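Local coordinates for protein 6-phosphogluconate dehydrogenase (Decarboxylating) (PDB 4E21) that probably catalyses the NADP-dependent oxidative decarboxylation of 6-phosphogluconate in the pentose phosphate pathway, at residues B[124-129]-B[134-139]; B[144-149]-B[276-281]. One frame throughout, in Å; residues are numbered along the deposited sequence.

Contact 1 of 2, residues B[124-129]-B[134-139]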
loop_
_atom_site.group_PDB
_atom_site.type_symbol
_atom_site.label_atom_id
_atom_site.label_comp_id
_atom_site.label_asym_id
_atom_site.label_seq_id
_atom_site.Cartn_x
_atom_site.Cartn_y
_atom_site.Cartn_z
ATOM N N ARG B 124 -28.092 -12.203 -13.386
ATOM C CA ARG B 124 -28.920 -11.920 -14.549
ATOM C C ARG B 124 -29.292 -13.222 -15.256
ATOM O O ARG B 124 -30.469 -13.486 -15.537
ATOM C CB ARG B 124 -28.211 -10.981 -15.518
ATOM C CG ARG B 124 -28.780 -11.073 -16.919
ATOM C CD ARG B 124 -28.090 -10.170 -17.904
ATOM N NE ARG B 124 -26.660 -10.440 -18.021
ATOM C CZ ARG B 124 -26.127 -11.287 -18.892
ATOM N NH1 ARG B 124 -26.888 -11.979 -19.724
ATOM N NH2 ARG B 124 -24.821 -11.438 -18.929
ATOM N N ARG B 125 -28.279 -14.033 -15.542
ATOM C CA ARG B 125 -28.490 -15.298 -16.228
ATOM C C ARG B 125 -29.472 -16.196 -15.480
ATOM O O ARG B 125 -30.294 -16.858 -16.103
ATOM C CB ARG B 125 -27.158 -16.020 -16.434
ATOM C CG ARG B 125 -26.325 -15.416 -17.537
ATOM C CD ARG B 125 -24.917 -15.960 -17.528
ATOM N NE ARG B 125 -24.072 -15.228 -18.463
ATOM C CZ ARG B 125 -22.745 -15.109 -18.372
ATOM N NH1 ARG B 125 -22.066 -15.670 -17.375
ATOM N NH2 ARG B 125 -22.090 -14.421 -19.298
ATOM N N ALA B 126 -29.383 -16.234 -14.150
ATOM C CA ALA B 126 -30.237 -17.139 -13.389
ATOM C C ALA B 126 -31.686 -16.738 -13.583
ATOM O O ALA B 126 -32.561 -17.595 -13.643
ATOM C CB ALA B 126 -29.874 -17.151 -11.907
ATOM N N ASP B 127 -31.920 -15.432 -13.682
ATOM C CA ASP B 127 -33.258 -14.877 -13.857
ATOM C C ASP B 127 -33.845 -15.190 -15.216
ATOM O O ASP B 127 -35.024 -15.527 -15.345
ATOM C CB ASP B 127 -33.223 -13.370 -13.695
ATOM C CG ASP B 127 -33.489 -12.953 -12.290
ATOM O OD1 ASP B 127 -34.301 -13.649 -11.636
ATOM O OD2 ASP B 127 -32.892 -11.944 -11.840
ATOM N N GLN B 128 -33.020 -15.052 -16.236
ATOM C CA GLN B 128 -33.456 -15.387 -17.561
ATOM C C GLN B 128 -33.887 -16.853 -17.652
ATOM O O GLN B 128 -34.968 -17.154 -18.138
ATOM C CB GLN B 128 -32.351 -15.063 -18.555
ATOM C CG GLN B 128 -32.167 -13.572 -18.738
ATOM C CD GLN B 128 -30.976 -13.252 -19.639
ATOM O OE1 GLN B 128 -30.362 -14.158 -20.235
ATOM N NE2 GLN B 128 -30.641 -11.958 -19.746
HETATM N N MSE B 129 -33.041 -17.751 -17.170
HETATM C CA MSE B 129 -33.278 -19.176 -17.268
HETATM C C MSE B 129 -34.494 -19.603 -16.446
HETATM O O MSE B 129 -35.193 -20.541 -16.823
HETATM C CB MSE B 129 -32.044 -19.958 -16.781
HETATM C CG MSE B 129 -30.776 -19.674 -17.550
HETATM SE SE MSE B 129 -30.953 -20.204 -19.412
HETATM C CE MSE B 129 -30.640 -22.082 -19.153
ATOM N N ILE B 134 -35.905 -23.323 -15.923
ATOM C CA ILE B 134 -34.576 -23.929 -15.819
ATOM C C ILE B 134 -33.754 -23.352 -14.660
ATOM O O ILE B 134 -33.635 -22.139 -14.509
ATOM C CB ILE B 134 -33.802 -23.776 -17.131
ATOM C CG1 ILE B 134 -34.491 -24.597 -18.225
ATOM C CG2 ILE B 134 -32.348 -24.227 -16.951
ATOM C CD1 ILE B 134 -34.077 -24.233 -19.624
ATOM N N THR B 135 -33.176 -24.229 -13.849
ATOM C CA THR B 135 -32.447 -23.770 -12.682
ATOM C C THR B 135 -30.968 -23.552 -12.996
ATOM O O THR B 135 -30.258 -24.463 -13.443
ATOM C CB THR B 135 -32.676 -24.664 -11.455
ATOM O OG1 THR B 135 -34.088 -24.774 -11.215
ATOM C CG2 THR B 135 -32.035 -24.048 -10.237
ATOM N N TYR B 136 -30.524 -22.319 -12.798
ATOM C CA TYR B 136 -29.148 -21.944 -13.130
ATOM C C TYR B 136 -28.235 -21.911 -11.890
ATOM O O TYR B 136 -28.470 -21.135 -10.958
ATOM C CB TYR B 136 -29.132 -20.595 -13.850
ATOM C CG TYR B 136 -27.808 -20.239 -14.507
ATOM C CD1 TYR B 136 -27.434 -20.814 -15.725
ATOM C CD2 TYR B 136 -26.947 -19.301 -13.935
ATOM C CE1 TYR B 136 -26.237 -20.477 -16.340
ATOM C CE2 TYR B 136 -25.752 -18.963 -14.547
ATOM C CZ TYR B 136 -25.409 -19.557 -15.748
ATOM O OH TYR B 136 -24.226 -19.237 -16.362
ATOM N N VAL B 137 -27.198 -22.752 -11.904
ATOM C CA VAL B 137 -26.290 -22.921 -10.768
ATOM C C VAL B 137 -24.859 -22.448 -11.068
ATOM O O VAL B 137 -24.262 -22.852 -12.072
ATOM C CB VAL B 137 -26.275 -24.391 -10.312
ATOM C CG1 VAL B 137 -25.386 -24.573 -9.096
ATOM C CG2 VAL B 137 -27.686 -24.843 -9.993
ATOM N N ASP B 138 -24.320 -21.573 -10.209
ATOM C CA ASP B 138 -22.940 -21.102 -10.372
ATOM C C ASP B 138 -21.981 -21.866 -9.468
ATOM O O ASP B 138 -22.230 -22.051 -8.275
ATOM C CB ASP B 138 -22.797 -19.574 -10.199
ATOM C CG ASP B 138 -23.372 -19.056 -8.875
ATOM O OD1 ASP B 138 -24.611 -18.975 -8.727
ATOM O OD2 ASP B 138 -22.582 -18.698 -7.984
ATOM N N VAL B 139 -20.902 -22.355 -10.054
ATOM C CA VAL B 139 -19.893 -23.052 -9.283
ATOM C C VAL B 139 -18.534 -22.413 -9.516
ATOM O O VAL B 139 -18.048 -22.360 -10.643
ATOM C CB VAL B 139 -19.844 -24.580 -9.592
ATOM C CG1 VAL B 139 -18.672 -25.243 -8.869
ATOM C CG2 VAL B 139 -21.140 -25.250 -9.179
HETATM O O HOH W 1 -32.607 -20.186 -12.880
#
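In the beta-alpha-beta unit formed by strand 110-113, helix 119-130 and strand 135-142 of the Rossmann-type nucleotide-binding domain, segment 134-139, which enters the last strand, runs back along helix segment 124-129, where Arg125, Ala126 and Met129 meet Ile134 and Tyr136. Helix and strand run nearly antiparallel, their axes at 160° and 7.2 Å apart at closest. The Tyr136 side chain lies against the helix: its CG is anti to the backbone N (chi1 -167°), which carries the ring past Ala126 to Arg125. CB of Arg125 sits over one ring face in a CH-pi contact, 4.1 Å from the centroid, and CD of Arg125 reaches OH of Tyr136 at 3.5 Å. The extended arginine chain then takes its guanidinium on to a salt bridge with Asp95, while Val94 and Leu98 of helix 94-101 also pack on Tyr136. At the root of the side chain, CB of Tyr136 lies 3.7 Å from CA of Ala126. Met129, a selenomethionine, is bent about its CB-CG and CG-SE bonds, and its CE meets CG2 of Ile134 at 3.5 Å. The connection from helix to strand is tied by Ile134 N donating to Met129 O at 3.0 Å. A water completes the link, donating to Ala126 O and Ile134 O and accepting from Tyr136 N at 3.0 Å.

Contact 2 of 2, residues B[144-149]-B[276-281]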
loop_
_atom_site.group_PDB
_atom_site.type_symbol
_atom_site.label_atom_id
_atom_site.label_comp_id
_atom_site.label_asym_id
_atom_site.label_seq_id
_atom_site.Cartn_x
_atom_site.Cartn_y
_atom_site.Cartn_z
ATOM N N GLY B 144 -7.548 -26.462 -9.829
ATOM C CA GLY B 144 -6.882 -26.577 -11.118
ATOM C C GLY B 144 -6.530 -27.990 -11.565
ATOM O O GLY B 144 -7.359 -28.899 -11.511
ATOM N N ILE B 145 -5.281 -28.171 -11.990
ATOM C CA ILE B 145 -4.847 -29.425 -12.581
ATOM C C ILE B 145 -4.804 -30.534 -11.540
ATOM O O ILE B 145 -4.852 -31.714 -11.877
ATOM C CB ILE B 145 -3.488 -29.258 -13.217
ATOM C CG1 ILE B 145 -2.541 -28.600 -12.223
ATOM C CG2 ILE B 145 -3.596 -28.368 -14.447
ATOM C CD1 ILE B 145 -1.103 -28.701 -12.633
ATOM N N PHE B 146 -4.762 -30.133 -10.272
ATOM C CA PHE B 146 -4.644 -31.059 -9.152
ATOM C C PHE B 146 -5.972 -31.678 -8.759
ATOM O O PHE B 146 -6.000 -32.635 -7.987
ATOM C CB PHE B 146 -4.034 -30.338 -7.944
ATOM C CG PHE B 146 -2.605 -29.943 -8.151
ATOM C CD1 PHE B 146 -2.286 -28.709 -8.697
ATOM C CD2 PHE B 146 -1.579 -30.818 -7.836
ATOM C CE1 PHE B 146 -0.980 -28.353 -8.910
ATOM C CE2 PHE B 146 -0.272 -30.463 -8.051
ATOM C CZ PHE B 146 0.024 -29.221 -8.591
ATOM N N GLY B 147 -7.062 -31.122 -9.291
ATOM C CA GLY B 147 -8.418 -31.541 -8.940
ATOM C C GLY B 147 -8.769 -32.953 -9.383
ATOM O O GLY B 147 -9.540 -33.648 -8.709
ATOM N N LEU B 148 -8.188 -33.381 -10.505
ATOM C CA LEU B 148 -8.466 -34.704 -11.063
ATOM C C LEU B 148 -8.193 -35.798 -10.050
ATOM O O LEU B 148 -9.077 -36.592 -9.714
ATOM C CB LEU B 148 -7.661 -34.951 -12.344
ATOM C CG LEU B 148 -7.726 -36.377 -12.904
ATOM C CD1 LEU B 148 -9.145 -36.926 -12.883
ATOM C CD2 LEU B 148 -7.134 -36.466 -14.312
ATOM N N GLU B 149 -6.964 -35.830 -9.549
ATOM C CA GLU B 149 -6.593 -36.797 -8.521
ATOM C C GLU B 149 -7.022 -36.372 -7.113
ATOM O O GLU B 149 -7.377 -37.220 -6.300
ATOM C CB GLU B 149 -5.080 -37.069 -8.549
ATOM C CG GLU B 149 -4.516 -37.344 -9.951
ATOM C CD GLU B 149 -4.924 -38.709 -10.503
ATOM O OE1 GLU B 149 -5.170 -39.628 -9.678
ATOM O OE2 GLU B 149 -4.986 -38.857 -11.757
ATOM N N SER B 276 3.455 -22.371 6.788
ATOM C CA SER B 276 3.376 -23.468 5.833
ATOM C C SER B 276 2.016 -23.354 5.163
ATOM O O SER B 276 1.056 -22.885 5.775
ATOM C CB SER B 276 3.541 -24.825 6.497
ATOM O OG SER B 276 2.635 -24.942 7.561
ATOM N N SER B 277 1.965 -23.727 3.897
ATOM C CA SER B 277 0.747 -23.635 3.119
ATOM C C SER B 277 1.018 -24.285 1.778
ATOM O O SER B 277 2.161 -24.641 1.459
ATOM C CB SER B 277 0.363 -22.177 2.886
ATOM O OG SER B 277 1.260 -21.589 1.950
ATOM N N TRP B 278 -0.039 -24.425 0.989
ATOM C CA TRP B 278 0.068 -25.044 -0.313
ATOM C C TRP B 278 0.932 -24.173 -1.202
ATOM O O TRP B 278 1.835 -24.666 -1.886
ATOM C CB TRP B 278 -1.331 -25.264 -0.897
ATOM C CG TRP B 278 -1.360 -25.672 -2.325
ATOM C CD1 TRP B 278 -1.840 -24.934 -3.384
ATOM C CD2 TRP B 278 -0.930 -26.924 -2.873
ATOM N NE1 TRP B 278 -1.716 -25.652 -4.554
ATOM C CE2 TRP B 278 -1.164 -26.876 -4.265
ATOM C CE3 TRP B 278 -0.361 -28.077 -2.325
ATOM C CZ2 TRP B 278 -0.844 -27.931 -5.109
ATOM C CZ3 TRP B 278 -0.053 -29.131 -3.167
ATOM C CH2 TRP B 278 -0.287 -29.048 -4.541
ATOM N N LEU B 279 0.688 -22.868 -1.162
ATOM C CA LEU B 279 1.514 -21.929 -1.917
ATOM C C LEU B 279 3.020 -22.010 -1.585
ATOM O O LEU B 279 3.861 -21.870 -2.483
ATOM C CB LEU B 279 0.974 -20.502 -1.777
ATOM C CG LEU B 279 -0.329 -20.312 -2.580
ATOM C CD1 LEU B 279 -1.096 -19.068 -2.130
ATOM C CD2 LEU B 279 -0.041 -20.287 -4.081
ATOM N N LEU B 280 3.356 -22.265 -0.320
ATOM C CA LEU B 280 4.762 -22.440 0.075
ATOM C C LEU B 280 5.313 -23.704 -0.556
ATOM O O LEU B 280 6.410 -23.694 -1.126
ATOM C CB LEU B 280 4.941 -22.484 1.601
ATOM C CG LEU B 280 6.364 -22.720 2.133
ATOM C CD1 LEU B 280 7.275 -21.532 1.843
ATOM C CD2 LEU B 280 6.340 -22.988 3.619
ATOM N N ASP B 281 4.542 -24.785 -0.448
ATOM C CA ASP B 281 4.907 -26.075 -1.054
ATOM C C ASP B 281 5.254 -25.878 -2.514
ATOM O O ASP B 281 6.191 -26.488 -3.007
ATOM C CB ASP B 281 3.762 -27.094 -0.933
ATOM C CG ASP B 281 3.542 -27.551 0.495
ATOM O OD1 ASP B 281 4.345 -27.157 1.374
ATOM O OD2 ASP B 281 2.579 -28.302 0.755
#
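The backbones stay well apart, the nearest CA atoms, those of Phe146 and Trp278, being 11.7 Å from each other, so segment 144-149 and the first turn of helix 278-289 meet through two aromatic side chains alone. They form a T-shaped (edge-to-face) stack that joins the NAD-binding domain to the C-terminal helical domain. Trp278 supplies the edge: the benzo side of its indole points into the face of Phe146, with the planes at 86° and the six-ring centroids 5.0 Å apart. CZ2 of Trp278 stands over the centre of the phenyl ring, while its neighbour CH2 comes within 3.8 Å of Phe146 CE2. With CG anti to the backbone N (chi1 170°), the indole reaches out from its helix toward Phe146. An alanine in place of Phe146 would remove the face that receives this edge and is likely to leave the outer end of the indole without its partner in the other domain. The Trp278 backbone is also hydrogen-bonded to a second subunit, which places the tryptophan at a subunit interface. Just before it, Ser277 is the N-cap of the helix: its OG accepts from Leu280 N at 3.2 Å.

Contact 1 closes before contact 2 opens along the chain, and strand 135-142 leads from one toward the other, followed by helix 147-150. Their centres lie 30 Å apart on opposite sides of the chain's centre, and their nearest atoms are about 11 Å from each other. Contact 1 is local and buried, closing a beta-alpha-beta unit within the nucleotide-binding domain. Contact 2 lies at the surface and spans more than a hundred residues of sequence, where that domain touches the C-terminal helices and helix 278-289 also meets a second subunit. One contact thus belongs to the inside of a domain, the other to the junction between domains, close to the assembly interface.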